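PDB 1VKO: inositol-3-phosphate synthase from Caenorhabditis elegans, which belongs to the inositol-phosphate synthase family, has an NAD-binding Rossmann-type domain, and holds NAD, pyrophosphate and potassium in this model. Local coordinates for residues Gly322-Ser327 with Glu374-Ser379; Ser280-Phe285 with Ser300-Leu305; Phe336-Val341 with Phe498-Ser503. All blocks are in the same frame, centred on the assembly; numbering follows the deposited sequence.

Contact 1: residues Gly322-Ser327 with Glu374-Ser379; sequences GDDFKS and EISKSS. With NAD (nicotinamide-adenine-dinucleotide), chain G; POP (pyrophosphate 2-), chain H.
A buried, wholly polar contact joins Asp324, in the loop after strand 320-321, to Ser376 on helix 367-378, beside NAD and pyrophosphate. The touching is done by one carboxylate oxygen and one hydroxyl: Ser376 OG lies 2.8 Å from Asp324 OD2 and is also within bonding reach of Lys373 O, about one turn earlier on the helix. Asp324 reaches the helix because its CG stands anti to the backbone N (chi1 -159°), so both oxygens have partners on helix 367-378, OD1 held by a salt bridge with Lys373 and OD2 beside Ser376 OG. Lys377, the next residue, runs past the loop and bends its chain at chi3 and chi4 to bring NZ to the pyrophosphate, 2.6 Å from O6 and 3.0 Å from O3. Ser327 OG accepts a hydrogen bond of 2.8 Å from the amide N7N of NAD. The same two segments thus reach NAD through Ser327 and pyrophosphate through Lys377. Around this site, helix 440-458 packs on Phe325 through Leu447, Ile448 and Leu451, and strand 399-406 lies against Lys377 through Val402 and Ile404.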
# COMPACT_ATOMS: atom_id res chain seq x y z
N GLY A 322 15.94 -20.26 -21.51
CA GLY A 322 15.03 -20.40 -20.36
C GLY A 322 15.71 -19.97 -19.06
O GLY A 322 16.87 -19.57 -19.08
N ASP A 323 15.00 -20.04 -17.93
CA ASP A 323 13.65 -20.53 -17.88
C ASP A 323 12.78 -19.47 -17.25
O ASP A 323 13.18 -18.83 -16.26
CB ASP A 323 13.60 -21.75 -16.97
CG ASP A 323 14.44 -22.89 -17.46
OD1 ASP A 323 14.54 -23.15 -18.70
OD2 ASP A 323 14.98 -23.66 -16.65
N ASP A 324 11.58 -19.30 -17.80
CA ASP A 324 10.44 -18.67 -17.12
C ASP A 324 10.42 -17.15 -17.31
O ASP A 324 11.32 -16.44 -16.80
CB ASP A 324 10.42 -19.06 -15.64
CG ASP A 324 9.06 -18.88 -14.97
OD1 ASP A 324 8.01 -18.83 -15.67
OD2 ASP A 324 8.94 -18.83 -13.73
N PHE A 325 9.40 -16.66 -18.04
CA PHE A 325 9.27 -15.25 -18.33
C PHE A 325 9.45 -14.45 -17.10
O PHE A 325 8.90 -14.78 -16.03
CB PHE A 325 7.89 -14.88 -18.91
CG PHE A 325 7.50 -15.63 -20.16
CD1 PHE A 325 8.34 -15.66 -21.27
CD2 PHE A 325 6.28 -16.28 -20.23
CE1 PHE A 325 7.94 -16.36 -22.44
CE2 PHE A 325 5.89 -16.97 -21.41
CZ PHE A 325 6.74 -17.00 -22.48
N LYS A 326 10.22 -13.39 -17.25
CA LYS A 326 10.37 -12.45 -16.18
C LYS A 326 9.57 -11.22 -16.51
O LYS A 326 10.08 -10.25 -17.11
CB LYS A 326 11.83 -12.13 -16.02
CG LYS A 326 12.09 -11.30 -14.86
CD LYS A 326 13.27 -10.43 -15.18
CE LYS A 326 14.55 -11.11 -14.83
NZ LYS A 326 15.69 -10.16 -14.97
N SER A 327 8.29 -11.27 -16.15
CA SER A 327 7.33 -10.30 -16.65
C SER A 327 6.99 -9.13 -15.68
O SER A 327 6.87 -7.97 -16.12
CB SER A 327 6.06 -11.02 -17.12
OG SER A 327 5.47 -11.81 -16.08
N GLU A 374 7.74 -21.28 -7.68
CA GLU A 374 8.40 -20.85 -6.42
C GLU A 374 9.93 -20.79 -6.49
O GLU A 374 10.52 -19.78 -6.11
CB GLU A 374 7.99 -21.75 -5.24
CG GLU A 374 8.56 -21.33 -3.88
CD GLU A 374 8.04 -22.22 -2.76
OE1 GLU A 374 8.03 -23.47 -2.96
OE2 GLU A 374 7.61 -21.69 -1.70
N ILE A 375 10.57 -21.87 -6.96
CA ILE A 375 12.04 -21.93 -7.10
C ILE A 375 12.60 -20.79 -7.96
O ILE A 375 13.58 -20.14 -7.55
CB ILE A 375 12.52 -23.32 -7.66
CG1 ILE A 375 12.13 -24.47 -6.71
CG2 ILE A 375 14.06 -23.30 -7.96
CD1 ILE A 375 12.60 -25.86 -7.16
N SER A 376 11.99 -20.56 -9.13
CA SER A 376 12.46 -19.56 -10.12
C SER A 376 12.22 -18.12 -9.69
O SER A 376 13.01 -17.23 -10.02
CB SER A 376 11.83 -19.81 -11.50
OG SER A 376 10.46 -19.48 -11.47
N LYS A 377 11.11 -17.89 -8.98
CA LYS A 377 10.84 -16.59 -8.33
C LYS A 377 11.80 -16.28 -7.13
O LYS A 377 12.25 -15.13 -6.95
CB LYS A 377 9.35 -16.50 -7.90
CG LYS A 377 8.32 -16.39 -9.08
CD LYS A 377 6.88 -16.38 -8.56
CE LYS A 377 6.42 -15.00 -8.05
NZ LYS A 377 5.61 -14.21 -9.05
N SER A 378 12.11 -17.31 -6.34
CA SER A 378 12.94 -17.20 -5.13
C SER A 378 14.43 -17.04 -5.43
O SER A 378 15.19 -16.64 -4.55
CB SER A 378 12.73 -18.43 -4.23
OG SER A 378 11.52 -18.37 -3.47
N SER A 379 14.85 -17.35 -6.66
CA SER A 379 16.29 -17.50 -7.00
C SER A 379 17.09 -16.22 -7.33
O SER A 379 18.32 -16.27 -7.36
CB SER A 379 16.47 -18.54 -8.14
OG SER A 379 16.15 -18.02 -9.44
PA NAD G . -2.74 -20.37 -20.12
O1A NAD G . -3.44 -21.42 -19.39
O2A NAD G . -3.72 -19.35 -20.52
O5B NAD G . -1.99 -21.06 -21.33
C5B NAD G . -1.67 -22.42 -21.30
C4B NAD G . -2.18 -23.04 -22.59
O4B NAD G . -1.36 -24.14 -22.90
C3B NAD G . -3.58 -23.56 -22.47
O3B NAD G . -4.15 -23.31 -23.74
C2B NAD G . -3.46 -25.05 -22.35
O2B NAD G . -4.48 -25.56 -23.20
C1B NAD G . -2.11 -25.31 -23.01
N9A NAD G . -1.34 -26.53 -22.67
C8A NAD G . -1.19 -27.17 -21.47
N7A NAD G . -0.41 -28.25 -21.66
C5A NAD G . -0.04 -28.35 -22.96
C6A NAD G . 0.71 -29.28 -23.70
N6A NAD G . 1.24 -30.39 -23.17
N1A NAD G . 0.86 -29.07 -25.05
C2A NAD G . 0.26 -28.02 -25.66
N3A NAD G . -0.50 -27.16 -24.94
C4A NAD G . -0.65 -27.29 -23.60
O3 NAD G . -1.52 -19.74 -19.25
PN NAD G . -0.73 -18.47 -19.79
O1N NAD G . -0.87 -18.47 -21.27
O2N NAD G . -1.19 -17.31 -19.03
O5D NAD G . 0.84 -18.79 -19.55
C5D NAD G . 1.40 -20.04 -19.92
C4D NAD G . 2.70 -20.39 -19.18
O4D NAD G . 3.58 -19.30 -19.18
C3D NAD G . 2.50 -20.79 -17.72
O3D NAD G . 3.35 -21.87 -17.43
C2D NAD G . 3.08 -19.63 -16.96
O2D NAD G . 3.66 -19.94 -15.70
C1D NAD G . 4.16 -19.17 -17.90
N1N NAD G . 4.50 -17.82 -17.48
C2N NAD G . 3.57 -16.83 -17.53
C3N NAD G . 3.91 -15.57 -17.10
C7N NAD G . 3.01 -14.47 -17.53
O7N NAD G . 1.85 -14.88 -18.24
N7N NAD G . 3.33 -13.20 -17.27
C4N NAD G . 5.21 -15.29 -16.63
C5N NAD G . 6.13 -16.31 -16.56
C6N NAD G . 5.76 -17.59 -16.99
P1 POP H . 6.57 -12.21 -12.36
O1 POP H . 7.61 -11.39 -13.12
O2 POP H . 5.33 -11.39 -12.14
O3 POP H . 7.14 -12.61 -11.01
O POP H . 6.17 -13.51 -13.26
P2 POP H . 5.09 -14.67 -12.88
O4 POP H . 3.79 -14.37 -13.62
O5 POP H . 5.67 -16.02 -13.28
O6 POP H . 4.71 -14.77 -11.39

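Contact 2: residues Ser280-Phe285 with Ser300-Leu305; sequences SPSNIF and SPQNTL. With NAD (nicotinamide-adenine-dinucleotide), chain G.
Ser282 OG is gripped by three oxygens: Thr304 OG1 at 2.6 Å across the contact, Ser280 OG at 2.8 Å within its own segment, and Glu252 OE1, its strongest partner, from outside both segments. Glu252 OE1 also bonds Ser280 OG and so ties the two serines together. Thr304 meets Ser282 with both branches, OG1 at the hydroxyl and CG2 alongside it, 3.4 Å from Ser282 OG. Gln302 closes in on the same serine from the other segment, its NE2 3.5 Å from Ser282 CB; a bend at chi2 (-97°) folds its chain back, while its OE1 takes a hydrogen bond from Glu252 N. These residues join the start of helix 281-291 to the loop that follows strand 295-298, a strand of the parallel sheet of the Rossmann-type domain. Ser280 is the N-cap of that helix, and its backbone N donates to Asn283 OD1 at 3.2 Å, approaching from above the carbonyl plane. The other end of the Asn283 amide faces the loop: ND2 bonds a water at 3.1 Å, which in turn donates at 2.8 Å to the carbonyl O of Asn303, the central residue of an inverse gamma turn, and so bridges the segments. Near the start of the loop, next to strand 295-298, Ser300 OG and NAD O3D share a hydrogen bond of 3.0 Å, with Trp247 of strand 242-247 packed against Ser300, Gln302 and Ser282.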
# COMPACT_ATOMS: atom_id res chain seq x y z
N SER A 280 9.15 -35.76 -20.06
CA SER A 280 8.01 -34.86 -20.15
C SER A 280 7.63 -34.53 -21.59
O SER A 280 8.46 -34.65 -22.49
CB SER A 280 8.30 -33.57 -19.39
OG SER A 280 9.05 -32.65 -20.18
N PRO A 281 6.40 -34.06 -21.78
CA PRO A 281 5.97 -33.48 -23.04
C PRO A 281 6.91 -32.36 -23.47
O PRO A 281 7.20 -32.22 -24.67
CB PRO A 281 4.62 -32.88 -22.67
CG PRO A 281 4.11 -33.85 -21.62
CD PRO A 281 5.30 -34.06 -20.78
N SER A 282 7.40 -31.57 -22.51
CA SER A 282 8.29 -30.47 -22.83
C SER A 282 9.66 -30.96 -23.22
O SER A 282 10.35 -30.26 -23.91
CB SER A 282 8.38 -29.44 -21.72
OG SER A 282 9.21 -29.87 -20.66
N ASN A 283 10.04 -32.17 -22.79
CA ASN A 283 11.30 -32.78 -23.25
C ASN A 283 11.18 -33.17 -24.72
O ASN A 283 12.12 -33.00 -25.46
CB ASN A 283 11.59 -34.05 -22.47
CG ASN A 283 12.19 -33.80 -21.07
OD1 ASN A 283 12.18 -34.68 -20.23
ND2 ASN A 283 12.74 -32.61 -20.83
N ILE A 284 10.02 -33.68 -25.11
CA ILE A 284 9.81 -34.19 -26.46
C ILE A 284 9.78 -33.04 -27.46
O ILE A 284 10.52 -33.07 -28.43
CB ILE A 284 8.57 -35.15 -26.56
CG1 ILE A 284 8.86 -36.43 -25.75
CG2 ILE A 284 8.35 -35.58 -27.99
CD1 ILE A 284 7.64 -37.16 -25.25
N PHE A 285 9.00 -31.99 -27.20
CA PHE A 285 9.17 -30.76 -27.96
C PHE A 285 10.62 -30.29 -28.03
O PHE A 285 11.10 -30.00 -29.10
CB PHE A 285 8.28 -29.64 -27.45
CG PHE A 285 6.84 -29.83 -27.73
CD1 PHE A 285 6.31 -29.44 -28.97
CD2 PHE A 285 5.99 -30.42 -26.79
CE1 PHE A 285 4.93 -29.62 -29.26
CE2 PHE A 285 4.59 -30.61 -27.05
CZ PHE A 285 4.06 -30.21 -28.31
N SER A 300 8.50 -21.35 -19.24
CA SER A 300 7.91 -21.82 -17.99
C SER A 300 8.99 -22.31 -17.01
O SER A 300 10.17 -22.42 -17.37
CB SER A 300 6.90 -22.93 -18.27
OG SER A 300 5.82 -22.46 -19.05
N PRO A 301 8.58 -22.52 -15.76
CA PRO A 301 9.50 -22.93 -14.70
C PRO A 301 10.09 -24.33 -14.81
O PRO A 301 11.14 -24.54 -14.21
CB PRO A 301 8.61 -22.88 -13.44
CG PRO A 301 7.57 -21.95 -13.78
CD PRO A 301 7.24 -22.27 -15.23
N GLN A 302 9.45 -25.28 -15.52
CA GLN A 302 9.96 -26.66 -15.49
C GLN A 302 11.37 -26.80 -16.02
O GLN A 302 11.82 -25.97 -16.82
CB GLN A 302 9.06 -27.66 -16.16
CG GLN A 302 9.05 -27.57 -17.69
CD GLN A 302 7.89 -26.77 -18.18
OE1 GLN A 302 7.27 -26.07 -17.38
NE2 GLN A 302 7.57 -26.87 -19.47
N ASN A 303 12.04 -27.88 -15.58
CA ASN A 303 13.45 -28.11 -15.90
C ASN A 303 13.71 -28.84 -17.22
O ASN A 303 14.54 -29.75 -17.30
CB ASN A 303 14.20 -28.75 -14.73
CG ASN A 303 13.64 -30.08 -14.32
OD1 ASN A 303 12.44 -30.26 -14.25
ND2 ASN A 303 14.52 -31.03 -14.02
N THR A 304 13.02 -28.39 -18.28
CA THR A 304 13.10 -29.00 -19.57
C THR A 304 14.55 -29.20 -20.05
O THR A 304 14.90 -30.27 -20.54
CB THR A 304 12.35 -28.19 -20.63
OG1 THR A 304 10.96 -28.02 -20.26
CG2 THR A 304 12.29 -29.01 -21.92
N LEU A 305 15.38 -28.17 -19.88
CA LEU A 305 16.74 -28.15 -20.40
C LEU A 305 17.75 -28.83 -19.47
O LEU A 305 18.76 -28.26 -19.08
CB LEU A 305 17.13 -26.70 -20.74
CG LEU A 305 16.09 -26.00 -21.66
CD1 LEU A 305 16.30 -24.50 -21.80
CD2 LEU A 305 16.04 -26.64 -23.05
PA NAD G . -2.74 -20.37 -20.12
O1A NAD G . -3.44 -21.42 -19.39
O2A NAD G . -3.72 -19.35 -20.52
O5B NAD G . -1.99 -21.06 -21.33
C5B NAD G . -1.67 -22.42 -21.30
C4B NAD G . -2.18 -23.04 -22.59
O4B NAD G . -1.36 -24.14 -22.90
C3B NAD G . -3.58 -23.56 -22.47
O3B NAD G . -4.15 -23.31 -23.74
C2B NAD G . -3.46 -25.05 -22.35
O2B NAD G . -4.48 -25.56 -23.20
C1B NAD G . -2.11 -25.31 -23.01
N9A NAD G . -1.34 -26.53 -22.67
C8A NAD G . -1.19 -27.17 -21.47
N7A NAD G . -0.41 -28.25 -21.66
C5A NAD G . -0.04 -28.35 -22.96
C6A NAD G . 0.71 -29.28 -23.70
N6A NAD G . 1.24 -30.39 -23.17
N1A NAD G . 0.86 -29.07 -25.05
C2A NAD G . 0.26 -28.02 -25.66
N3A NAD G . -0.50 -27.16 -24.94
C4A NAD G . -0.65 -27.29 -23.60
O3 NAD G . -1.52 -19.74 -19.25
PN NAD G . -0.73 -18.47 -19.79
O1N NAD G . -0.87 -18.47 -21.27
O2N NAD G . -1.19 -17.31 -19.03
O5D NAD G . 0.84 -18.79 -19.55
C5D NAD G . 1.40 -20.04 -19.92
C4D NAD G . 2.70 -20.39 -19.18
O4D NAD G . 3.58 -19.30 -19.18
C3D NAD G . 2.50 -20.79 -17.72
O3D NAD G . 3.35 -21.87 -17.43
C2D NAD G . 3.08 -19.63 -16.96
O2D NAD G . 3.66 -19.94 -15.70
C1D NAD G . 4.16 -19.17 -17.90
N1N NAD G . 4.50 -17.82 -17.48
C2N NAD G . 3.57 -16.83 -17.53
C3N NAD G . 3.91 -15.57 -17.10
C7N NAD G . 3.01 -14.47 -17.53
O7N NAD G . 1.85 -14.88 -18.24
N7N NAD G . 3.33 -13.20 -17.27
C4N NAD G . 5.21 -15.29 -16.63
C5N NAD G . 6.13 -16.31 -16.56
C6N NAD G . 5.76 -17.59 -16.99
O HOH W 1 13.35 -32.24 -17.83

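Contact 3: residues Phe336-Val341 with Phe498-Ser503; sequences FVDFLV and FMRQFS
Asp338 and Arg500 make the whole close part of this contact, a salt bridge in which Asp338 OD1 lies 3.0 Å from Arg500 NE and 3.1 Å from NH2. The two groups are not coplanar: their planes lie 81° apart, and Asp338 OD2 sits over one face of the guanidinium, 3.2 Å from Arg500 CZ and offset toward its rim. The first torsion of Asp338 (-165°) carries the carboxylate out from its helix, and Arg500 bends at chi2 (-105°) to lay its guanidinium across it. This helix-helix salt bridge joins helix 329-342, which follows the pyrophosphate-binding loop, to helix 498-513 at the subunit interface; the nearest CA atoms, of Asp338 and Phe498, are 8.3 Å apart, and the side chains span the gap. Asp338 is buried, with Met384 of helix 382-387 and Ala497 beside it. The Arg500 side is looser: this residue is partly exposed, its NH2 having a weak hydrogen bond to Ser342 OG, though it packs on Met384 and on Met499 of the second subunit. Across the interface the Phe339 ring meets Phe498 of the second subunit edge-to-face, and Phe498 meets Phe339 of that subunit in the same way.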
# COMPACT_ATOMS: atom_id res chain seq x y z
N PHE A 336 15.45 -3.84 -8.22
CA PHE A 336 15.31 -3.15 -6.92
C PHE A 336 16.29 -3.65 -5.88
O PHE A 336 16.84 -2.85 -5.11
CB PHE A 336 13.87 -3.30 -6.38
CG PHE A 336 13.60 -2.55 -5.10
CD1 PHE A 336 13.96 -1.21 -4.96
CD2 PHE A 336 12.94 -3.17 -4.04
CE1 PHE A 336 13.69 -0.51 -3.77
CE2 PHE A 336 12.68 -2.48 -2.83
CZ PHE A 336 13.04 -1.15 -2.72
N VAL A 337 16.50 -4.96 -5.83
CA VAL A 337 17.49 -5.56 -4.93
C VAL A 337 18.93 -5.19 -5.35
O VAL A 337 19.80 -5.01 -4.48
CB VAL A 337 17.29 -7.10 -4.73
CG1 VAL A 337 16.01 -7.40 -3.97
CG2 VAL A 337 17.31 -7.86 -6.05
N ASP A 338 19.17 -5.05 -6.66
CA ASP A 338 20.44 -4.55 -7.22
C ASP A 338 20.72 -3.09 -6.79
O ASP A 338 21.77 -2.77 -6.17
CB ASP A 338 20.39 -4.62 -8.76
CG ASP A 338 21.77 -4.48 -9.44
OD1 ASP A 338 22.71 -5.25 -9.15
OD2 ASP A 338 21.98 -3.64 -10.34
N PHE A 339 19.79 -2.21 -7.15
CA PHE A 339 19.79 -0.82 -6.68
C PHE A 339 20.05 -0.73 -5.16
O PHE A 339 20.87 0.08 -4.74
CB PHE A 339 18.49 -0.07 -7.08
CG PHE A 339 18.11 1.03 -6.10
CD1 PHE A 339 18.82 2.24 -6.07
CD2 PHE A 339 17.08 0.85 -5.18
CE1 PHE A 339 18.50 3.26 -5.15
CE2 PHE A 339 16.74 1.87 -4.25
CZ PHE A 339 17.46 3.07 -4.23
N LEU A 340 19.37 -1.54 -4.34
CA LEU A 340 19.54 -1.49 -2.86
C LEU A 340 20.91 -2.01 -2.35
O LEU A 340 21.45 -1.47 -1.37
CB LEU A 340 18.45 -2.26 -2.15
CG LEU A 340 16.95 -1.97 -2.23
CD1 LEU A 340 16.19 -3.13 -1.55
CD2 LEU A 340 16.56 -0.63 -1.63
N VAL A 341 21.47 -3.05 -2.97
CA VAL A 341 22.77 -3.54 -2.51
C VAL A 341 23.91 -2.60 -3.00
O VAL A 341 24.86 -2.33 -2.25
CB VAL A 341 23.01 -5.06 -2.82
CG1 VAL A 341 24.43 -5.51 -2.42
CG2 VAL A 341 21.97 -5.92 -2.08
N PHE A 498 18.51 -7.26 -13.46
CA PHE A 498 17.98 -6.86 -14.76
C PHE A 498 18.78 -5.80 -15.49
O PHE A 498 19.15 -6.01 -16.64
CB PHE A 498 16.52 -6.41 -14.63
CG PHE A 498 15.95 -5.79 -15.89
CD1 PHE A 498 15.35 -6.59 -16.87
CD2 PHE A 498 15.98 -4.42 -16.09
CE1 PHE A 498 14.81 -6.03 -18.04
CE2 PHE A 498 15.44 -3.85 -17.26
CZ PHE A 498 14.85 -4.66 -18.23
N MET A 499 19.04 -4.66 -14.86
CA MET A 499 19.72 -3.59 -15.58
C MET A 499 21.13 -4.04 -16.03
O MET A 499 21.63 -3.63 -17.08
CB MET A 499 19.71 -2.27 -14.78
CG MET A 499 18.28 -1.62 -14.65
SD MET A 499 17.39 -1.24 -16.22
CE MET A 499 18.58 -0.22 -17.12
N ARG A 500 21.72 -4.95 -15.27
CA ARG A 500 23.01 -5.51 -15.63
C ARG A 500 22.88 -6.41 -16.88
O ARG A 500 23.78 -6.46 -17.74
CB ARG A 500 23.58 -6.26 -14.42
CG ARG A 500 23.54 -5.46 -13.10
CD ARG A 500 24.88 -4.88 -12.63
NE ARG A 500 24.91 -4.65 -11.17
CZ ARG A 500 25.18 -3.48 -10.57
NH1 ARG A 500 25.47 -2.39 -11.28
NH2 ARG A 500 25.16 -3.40 -9.24
N GLN A 501 21.73 -7.09 -16.98
CA GLN A 501 21.44 -7.99 -18.09
C GLN A 501 21.15 -7.23 -19.37
O GLN A 501 21.31 -7.74 -20.49
CB GLN A 501 20.23 -8.87 -17.75
CG GLN A 501 20.43 -9.92 -16.65
CD GLN A 501 19.10 -10.42 -16.12
OE1 GLN A 501 18.12 -9.68 -16.16
NE2 GLN A 501 19.05 -11.67 -15.66
N PHE A 502 20.68 -6.01 -19.20
CA PHE A 502 20.34 -5.11 -20.28
C PHE A 502 21.62 -4.50 -20.86
O PHE A 502 21.76 -4.38 -22.08
CB PHE A 502 19.38 -4.05 -19.74
CG PHE A 502 19.07 -2.93 -20.70
CD1 PHE A 502 18.13 -3.09 -21.71
CD2 PHE A 502 19.67 -1.67 -20.54
CE1 PHE A 502 17.82 -2.04 -22.59
CE2 PHE A 502 19.37 -0.61 -21.41
CZ PHE A 502 18.44 -0.81 -22.43
N SER A 503 22.57 -4.14 -20.00
CA SER A 503 23.82 -3.60 -20.52
C SER A 503 24.66 -4.63 -21.22
O SER A 503 25.38 -4.29 -22.16
CB SER A 503 24.60 -2.76 -19.49
OG SER A 503 24.69 -3.37 -18.22

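In the fold
Contacts 1 and 2 are buried and adjoin each other, with Asp324 OD2 3.4 Å from Pro301 CG; both touch NAD, one through Ser327 and the other through Ser300. Their elements differ, a loop against helix 367-378 in contact 1 and a helix start against a loop in contact 2, yet hydroxyls do the work in both. Contact 1 adds charge, Lys377 at pyrophosphate and Asp324 paired with Lys373, whereas contact 2 relies on uncharged groups gathered round Glu252. Contact 3 lies at the subunit interface, is only partly buried, and uses a single ion pair between helices. Lys326 links it to contact 1, its NZ 2.7 Å from Gln501 OE1; contacts 2 and 3 do not touch.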